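Local structure of phosphate-binding protein (Xanthomonas axonopodis pv. citri, 5UB3) at residues L96-R101 / L165-F170; V29-E34 / D238-P243; G68-L73 / R211-V216. The protein is a periplasmic binding protein of the phosphonate-binding type, bound here to chloride, that probably acts as the sensor partner of a diguanylate cyclase. All coordinates share one frame; numbering follows the deposited sequence.

Interaction 1 (L96-R101 / L165-F170); sequences LFFVRR and LNVAAF
Phe98, on strand 92-100, points its ring at helix 164-172 and meets it end-on, through the far corner of the ring. CZ carries the contact: it lies 3.9 Å from Ala168 CA, which sits at the ring edge close to the ring plane, so the helix backbone itself is what the edge abuts. The same CZ is 3.9 Å from Val167 CG1, and the neighbouring CE1 comes within 4.1 Å of that methyl, which reaches the ring corner on a slant. CG1 of Val167, anti to the backbone N (chi1 174°), is the branch that faces the ring. On the strand side, CG of Phe98 is tucked between the backbone N and the carbonyl carbon (chi1 66°), a rotamer that carries the ring out from the strand to the helix. Further aromatic neighbours are Phe200 and Trp186, whose rings meet that of Phe98 with their planes inclined to it. Val167 also touches Ala117 of strand 115-118, so the helix packs against more than one strand of this lobe. All three touching residues are buried, and they meet through carbon alone, which is consistent with a join between strand and helix held by dispersion and the exclusion of water.

Interaction 2 (V29-E34 / D238-P243); sequences VPRMRE and DPKAGP
Arg31 reaches from the loop after helix 14-28 toward the turn that leads into helix 242-247, and its NH2 is the atom that meets the other side. Asp238 OD2 lies 4.3 Å from this NH2, well out of the guanidinium plane, so opposite charges face each other without an N-H aimed at the oxygen: an electrostatic attraction beyond salt-bridge range. The firmer part of the arrangement is built round Tyr27, whose carbonyl oxygen accepts a hydrogen bond from Arg31 NH1, whose ring makes a cation-pi contact with the same guanidinium, and whose hydroxyl is hydrogen-bonded to Asp238 OD2. Both charged groups are thus anchored on one residue of helix 14-28, which probably does more to place them than the long-range attraction. With chi2 and chi3 extended (157° and 176°), the arginine chain spans the gap, and on the way it touches Val231 of helix 222-235. The outer side is much looser. Lys240 is exposed; its CB is 4.4 Å from Arg31 NH2, and its NZ stands 5.0 Å from that nitrogen, a like-charge neighbour that would probably oppose the attraction of Asp238. The turn is held by its own bonds. Asp238 OD1 accepts from Lys240 N at 2.9 Å, the donor lying above the carboxylate plane (61° out of it), while Ala241 N bonds to Asp238 O at 2.9 Å. Asp238 therefore has one carboxylate oxygen engaged within the turn and the other outside it. An amide accepted two residues on by an aspartate side chain is the signature of an Asx turn, found here in the turn that leads into helix 242-247.

Interaction 3 (G68-L73 / R211-V216); sequences GAAMLL and RAVEMV
Ala70 of helix 67-75 faces strand 209-217 with its methyl, which rests against both Val213 and Met215, two strand residues that point toward the helix. Its CB is only 3.3 Å from Val213 CG1, closer than two methyls normally pack. That branch of Val213 occupies the position between backbone N and carbonyl carbon (chi1 55°), directed at the alanine. Met215 bends at both chi2 and chi3, turning its thioether onto the helix surface at Ala70: SD packs 3.8 Å from Ala70 CB, and CE ends 3.6 Å from Ala70 O. Met71 starts out directed away from the strand, yet its chain also turns at chi2 and chi3 and brings CE to 4.1 Å from Met215 CE. The two methionine chains cross at about a right angle and touch through these methyls. Beyond them, Met71 also rests on Leu265 and Ser269 of helix 259-277. The small alanine lets the backbones come near, with Ala70 and Met215 CA atoms 7.0 Å apart and the segment axes 8.3 Å apart at 33°. A helix packed on a sheet strand by apolar side chains is consistent with the alpha/beta lobes of periplasmic binding proteins.

From the N terminus, the chain first passes 29-34, the opening end of interaction 2, then 68-73, where interaction 3 begins, and 96-101, where interaction 1 begins. The ends close in reverse order, at 165-170, 211-216 and 238-243, so interaction 1 is nested in interaction 3 and both lie inside the long loop of interaction 2. None cross. Interaction 1 ties strand 92-100 to helix 164-172, and interaction 3 ties helix 67-75 to the neighbouring paired strand 209-217, their centres about 25 Å apart. Interaction 2, at the surface with its centre about 40 Å from that of interaction 1, joins an early loop to the turn before helix 242-247.

Interaction 1 (L96-R101 / L165-F170)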
# COMPACT_ATOMS: atom_id res chain seq x y z
N LEU A 96 -8.91 -2.33 9.12
CA LEU A 96 -9.58 -2.79 10.31
C LEU A 96 -8.62 -2.89 11.47
O LEU A 96 -7.41 -3.17 11.31
CB LEU A 96 -10.34 -4.07 10.06
CG LEU A 96 -9.71 -5.25 9.36
CD1 LEU A 96 -8.77 -5.86 10.36
CD2 LEU A 96 -10.73 -6.30 8.86
N PHE A 97 -9.13 -2.58 12.64
CA PHE A 97 -8.35 -2.73 13.86
C PHE A 97 -8.89 -3.95 14.51
O PHE A 97 -10.10 -4.11 14.61
CB PHE A 97 -8.55 -1.55 14.77
CG PHE A 97 -7.91 -0.27 14.28
CD1 PHE A 97 -8.49 0.45 13.26
CD2 PHE A 97 -6.78 0.23 14.87
CE1 PHE A 97 -7.94 1.64 12.83
CE2 PHE A 97 -6.20 1.40 14.45
CZ PHE A 97 -6.80 2.13 13.43
N PHE A 98 -8.03 -4.82 15.00
CA PHE A 98 -8.50 -6.00 15.64
C PHE A 98 -7.74 -6.29 16.92
O PHE A 98 -6.60 -5.86 17.09
CB PHE A 98 -8.41 -7.18 14.69
CG PHE A 98 -7.03 -7.55 14.33
CD1 PHE A 98 -6.40 -6.93 13.25
CD2 PHE A 98 -6.31 -8.49 15.11
CE1 PHE A 98 -5.08 -7.24 12.94
CE2 PHE A 98 -5.02 -8.80 14.80
CZ PHE A 98 -4.39 -8.18 13.72
N VAL A 99 -8.39 -7.00 17.81
CA VAL A 99 -7.80 -7.47 19.07
C VAL A 99 -8.08 -8.92 19.34
O VAL A 99 -8.95 -9.54 18.71
CB VAL A 99 -8.40 -6.73 20.25
CG1 VAL A 99 -8.16 -5.23 20.09
CG2 VAL A 99 -9.89 -7.04 20.43
N ARG A 100 -7.42 -9.44 20.36
CA ARG A 100 -7.87 -10.72 20.91
C ARG A 100 -9.29 -10.62 21.44
O ARG A 100 -9.70 -9.60 21.99
CB ARG A 100 -6.94 -11.23 21.99
CG ARG A 100 -5.61 -11.68 21.42
CD ARG A 100 -4.86 -12.45 22.47
NE ARG A 100 -5.69 -13.55 22.98
CZ ARG A 100 -5.69 -14.81 22.54
NH1 ARG A 100 -4.87 -15.23 21.56
NH2 ARG A 100 -6.51 -15.69 23.15
N ARG A 101 -10.06 -11.67 21.24
CA ARG A 101 -11.46 -11.62 21.65
C ARG A 101 -11.52 -11.48 23.18
O ARG A 101 -12.39 -10.83 23.68
CB ARG A 101 -12.25 -12.81 21.06
CG ARG A 101 -13.30 -13.47 21.96
CD ARG A 101 -14.41 -14.20 21.19
NE ARG A 101 -15.24 -13.32 20.35
CZ ARG A 101 -16.02 -12.30 20.78
NH1 ARG A 101 -16.11 -11.95 22.06
NH2 ARG A 101 -16.73 -11.60 19.88
N LEU A 165 1.93 -10.53 8.76
CA LEU A 165 1.81 -11.73 9.59
C LEU A 165 2.26 -11.40 10.98
O LEU A 165 1.67 -11.85 11.95
CB LEU A 165 2.68 -12.87 9.03
CG LEU A 165 2.67 -14.19 9.82
CD1 LEU A 165 1.27 -14.69 10.12
CD2 LEU A 165 3.45 -15.26 9.07
N ASN A 166 3.32 -10.60 11.09
CA ASN A 166 3.76 -10.14 12.41
C ASN A 166 2.70 -9.33 13.17
O ASN A 166 2.51 -9.50 14.36
CB ASN A 166 5.07 -9.39 12.32
CG ASN A 166 6.29 -10.31 12.15
OD1 ASN A 166 6.19 -11.53 12.12
ND2 ASN A 166 7.44 -9.69 12.07
N VAL A 167 1.98 -8.46 12.48
CA VAL A 167 0.89 -7.75 13.15
C VAL A 167 -0.06 -8.79 13.77
O VAL A 167 -0.42 -8.73 14.92
CB VAL A 167 0.12 -6.89 12.16
CG1 VAL A 167 -1.09 -6.28 12.81
CG2 VAL A 167 1.01 -5.78 11.63
N ALA A 168 -0.49 -9.76 12.95
CA ALA A 168 -1.42 -10.76 13.44
C ALA A 168 -0.75 -11.56 14.58
O ALA A 168 -1.31 -11.72 15.64
CB ALA A 168 -1.84 -11.65 12.29
N ALA A 169 0.48 -11.98 14.36
CA ALA A 169 1.20 -12.81 15.34
C ALA A 169 1.46 -12.15 16.68
O ALA A 169 1.28 -12.77 17.72
CB ALA A 169 2.50 -13.31 14.75
N PHE A 170 1.87 -10.87 16.67
CA PHE A 170 2.12 -10.15 17.93
C PHE A 170 0.88 -9.95 18.73
O PHE A 170 0.93 -9.99 19.93
CB PHE A 170 2.77 -8.76 17.71
CG PHE A 170 4.25 -8.80 17.54
CD1 PHE A 170 4.81 -9.33 16.42
CD2 PHE A 170 5.07 -8.29 18.51
CE1 PHE A 170 6.17 -9.37 16.27
CE2 PHE A 170 6.44 -8.31 18.37
CZ PHE A 170 6.99 -8.86 17.25

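Interaction 2 (V29-E34 / D238-P243)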
# COMPACT_ATOMS: atom_id res chain seq x y z
N VAL A 29 6.66 -4.21 -22.57
CA VAL A 29 7.84 -3.67 -23.29
C VAL A 29 7.72 -3.79 -24.80
O VAL A 29 7.79 -2.77 -25.52
CB VAL A 29 9.17 -4.21 -22.70
CG1 VAL A 29 10.42 -3.96 -23.61
CG2 VAL A 29 9.43 -3.57 -21.36
N PRO A 30 7.46 -5.00 -25.29
CA PRO A 30 7.31 -5.08 -26.75
C PRO A 30 6.21 -4.21 -27.30
O PRO A 30 6.31 -3.72 -28.43
CB PRO A 30 6.94 -6.52 -26.99
CG PRO A 30 7.43 -7.26 -25.81
CD PRO A 30 7.47 -6.33 -24.65
N ARG A 31 5.17 -3.98 -26.51
CA ARG A 31 4.05 -3.17 -26.98
C ARG A 31 4.26 -1.67 -26.90
O ARG A 31 3.37 -0.91 -27.24
CB ARG A 31 2.77 -3.59 -26.26
CG ARG A 31 2.38 -4.98 -26.69
CD ARG A 31 1.50 -5.68 -25.65
NE ARG A 31 1.08 -7.00 -26.17
CZ ARG A 31 1.77 -8.14 -26.08
NH1 ARG A 31 2.98 -8.21 -25.50
NH2 ARG A 31 1.24 -9.26 -26.59
N MET A 32 5.46 -1.24 -26.52
CA MET A 32 5.78 0.16 -26.42
C MET A 32 6.87 0.55 -27.42
O MET A 32 7.45 1.62 -27.30
CB MET A 32 6.36 0.45 -25.03
CG MET A 32 5.56 0.01 -23.80
SD MET A 32 4.54 1.34 -23.21
CE MET A 32 5.60 2.69 -22.75
N ARG A 33 7.18 -0.31 -28.39
CA ARG A 33 8.29 -0.01 -29.31
C ARG A 33 8.10 1.25 -30.08
O ARG A 33 9.05 1.98 -30.34
CB ARG A 33 8.53 -1.13 -30.31
CG ARG A 33 9.95 -1.01 -30.82
CD ARG A 33 10.22 -1.94 -31.97
NE ARG A 33 11.58 -1.67 -32.41
CZ ARG A 33 12.67 -2.11 -31.80
NH1 ARG A 33 12.61 -2.88 -30.70
NH2 ARG A 33 13.84 -1.79 -32.30
N GLU A 34 6.85 1.53 -30.41
CA GLU A 34 6.52 2.68 -31.21
C GLU A 34 6.70 4.01 -30.43
O GLU A 34 6.68 5.07 -31.04
CB GLU A 34 5.14 2.48 -31.88
CG GLU A 34 3.92 2.91 -31.06
CD GLU A 34 3.13 1.81 -30.35
OE1 GLU A 34 3.71 1.14 -29.41
OE2 GLU A 34 1.92 1.69 -30.70
N ASP A 238 -6.74 -8.78 -22.60
CA ASP A 238 -5.90 -9.57 -23.48
C ASP A 238 -5.59 -10.88 -22.81
O ASP A 238 -4.99 -10.88 -21.74
CB ASP A 238 -4.60 -8.84 -23.77
CG ASP A 238 -3.79 -9.50 -24.85
OD1 ASP A 238 -4.11 -10.66 -25.24
OD2 ASP A 238 -2.82 -8.87 -25.25
N PRO A 239 -5.94 -12.02 -23.44
CA PRO A 239 -5.57 -13.30 -22.85
C PRO A 239 -4.08 -13.49 -22.71
O PRO A 239 -3.63 -14.13 -21.74
CB PRO A 239 -6.16 -14.32 -23.85
CG PRO A 239 -7.37 -13.64 -24.37
CD PRO A 239 -6.98 -12.19 -24.49
N LYS A 240 -3.30 -12.92 -23.62
CA LYS A 240 -1.83 -13.05 -23.50
C LYS A 240 -1.31 -12.34 -22.26
O LYS A 240 -0.20 -12.60 -21.82
CB LYS A 240 -1.12 -12.47 -24.73
CG LYS A 240 -1.46 -13.14 -26.05
CD LYS A 240 -0.17 -13.44 -26.82
CE LYS A 240 -0.43 -14.00 -28.21
NZ LYS A 240 -0.94 -12.95 -29.14
N ALA A 241 -2.13 -11.44 -21.67
CA ALA A 241 -1.77 -10.71 -20.43
C ALA A 241 -2.27 -11.38 -19.13
O ALA A 241 -1.89 -10.95 -18.02
CB ALA A 241 -2.28 -9.27 -20.53
N GLY A 242 -3.06 -12.46 -19.27
CA GLY A 242 -3.69 -13.15 -18.14
C GLY A 242 -2.75 -13.63 -17.06
O GLY A 242 -2.85 -13.20 -15.91
N PRO A 243 -1.83 -14.54 -17.41
CA PRO A 243 -0.87 -14.96 -16.38
C PRO A 243 -0.08 -13.80 -15.78
O PRO A 243 0.11 -13.74 -14.56
CB PRO A 243 0.05 -15.90 -17.16
CG PRO A 243 -0.90 -16.52 -18.13
CD PRO A 243 -1.73 -15.38 -18.61

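Interaction 3 (G68-L73 / R211-V216)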
# COMPACT_ATOMS: atom_id res chain seq x y z
N GLY A 68 -2.04 4.93 -0.55
CA GLY A 68 -1.30 5.71 0.42
C GLY A 68 0.17 5.90 0.06
O GLY A 68 0.67 7.02 0.05
N ALA A 69 0.89 4.81 -0.19
CA ALA A 69 2.27 4.86 -0.68
C ALA A 69 2.37 5.70 -1.88
O ALA A 69 3.31 6.47 -2.10
CB ALA A 69 2.78 3.45 -0.98
N ALA A 70 1.37 5.54 -2.73
CA ALA A 70 1.35 6.33 -3.97
C ALA A 70 1.34 7.81 -3.67
O ALA A 70 2.03 8.58 -4.32
CB ALA A 70 0.15 5.96 -4.84
N MET A 71 0.53 8.20 -2.69
CA MET A 71 0.43 9.58 -2.33
C MET A 71 1.70 10.06 -1.66
O MET A 71 2.06 11.21 -1.87
CB MET A 71 -0.84 9.86 -1.50
CG MET A 71 -2.12 9.59 -2.28
SD MET A 71 -2.27 10.58 -3.76
CE MET A 71 -1.64 9.50 -5.09
N LEU A 72 2.41 9.19 -0.91
CA LEU A 72 3.73 9.59 -0.41
C LEU A 72 4.61 10.00 -1.59
O LEU A 72 5.34 11.01 -1.54
CB LEU A 72 4.44 8.46 0.34
CG LEU A 72 3.75 8.07 1.62
CD1 LEU A 72 4.43 6.83 2.20
CD2 LEU A 72 3.84 9.18 2.62
N LEU A 73 4.56 9.21 -2.65
CA LEU A 73 5.39 9.50 -3.81
C LEU A 73 4.93 10.79 -4.50
O LEU A 73 5.76 11.64 -4.80
CB LEU A 73 5.40 8.36 -4.80
CG LEU A 73 5.83 6.99 -4.29
CD1 LEU A 73 5.57 5.92 -5.34
CD2 LEU A 73 7.28 7.02 -3.85
N ARG A 211 -7.90 1.22 -3.66
CA ARG A 211 -6.94 0.24 -3.26
C ARG A 211 -5.54 0.43 -3.83
O ARG A 211 -4.53 0.34 -3.12
CB ARG A 211 -7.52 -1.07 -3.78
CG ARG A 211 -6.59 -2.17 -3.62
CD ARG A 211 -7.27 -3.41 -3.22
NE ARG A 211 -6.22 -4.22 -2.68
CZ ARG A 211 -6.27 -5.53 -2.63
NH1 ARG A 211 -7.33 -6.22 -3.06
NH2 ARG A 211 -5.22 -6.14 -2.11
N ALA A 212 -5.45 0.66 -5.13
CA ALA A 212 -4.11 0.73 -5.75
C ALA A 212 -4.17 1.56 -6.98
O ALA A 212 -5.26 1.85 -7.46
CB ALA A 212 -3.58 -0.64 -6.06
N VAL A 213 -2.98 1.95 -7.46
CA VAL A 213 -2.87 2.93 -8.53
C VAL A 213 -1.53 2.70 -9.19
O VAL A 213 -0.51 2.42 -8.54
CB VAL A 213 -3.00 4.37 -7.99
CG1 VAL A 213 -2.02 4.66 -6.91
CG2 VAL A 213 -2.88 5.45 -9.06
N GLU A 214 -1.51 2.85 -10.51
CA GLU A 214 -0.28 2.90 -11.27
C GLU A 214 0.22 4.33 -11.28
O GLU A 214 -0.52 5.26 -11.66
CB GLU A 214 -0.56 2.41 -12.73
CG GLU A 214 -1.22 1.04 -12.76
CD GLU A 214 -0.43 0.04 -11.95
OE1 GLU A 214 0.75 -0.11 -12.27
OE2 GLU A 214 -0.98 -0.57 -10.99
N MET A 215 1.47 4.53 -10.91
CA MET A 215 2.07 5.84 -10.91
C MET A 215 3.21 5.85 -11.89
O MET A 215 3.92 4.85 -12.07
CB MET A 215 2.61 6.22 -9.56
CG MET A 215 1.66 6.08 -8.39
SD MET A 215 0.40 7.38 -8.33
CE MET A 215 1.34 8.78 -7.80
N VAL A 216 3.40 7.00 -12.50
CA VAL A 216 4.57 7.20 -13.35
C VAL A 216 5.31 8.40 -12.92
O VAL A 216 4.75 9.39 -12.39
CB VAL A 216 4.28 7.30 -14.85
CG1 VAL A 216 3.76 5.97 -15.40
CG2 VAL A 216 3.38 8.48 -15.17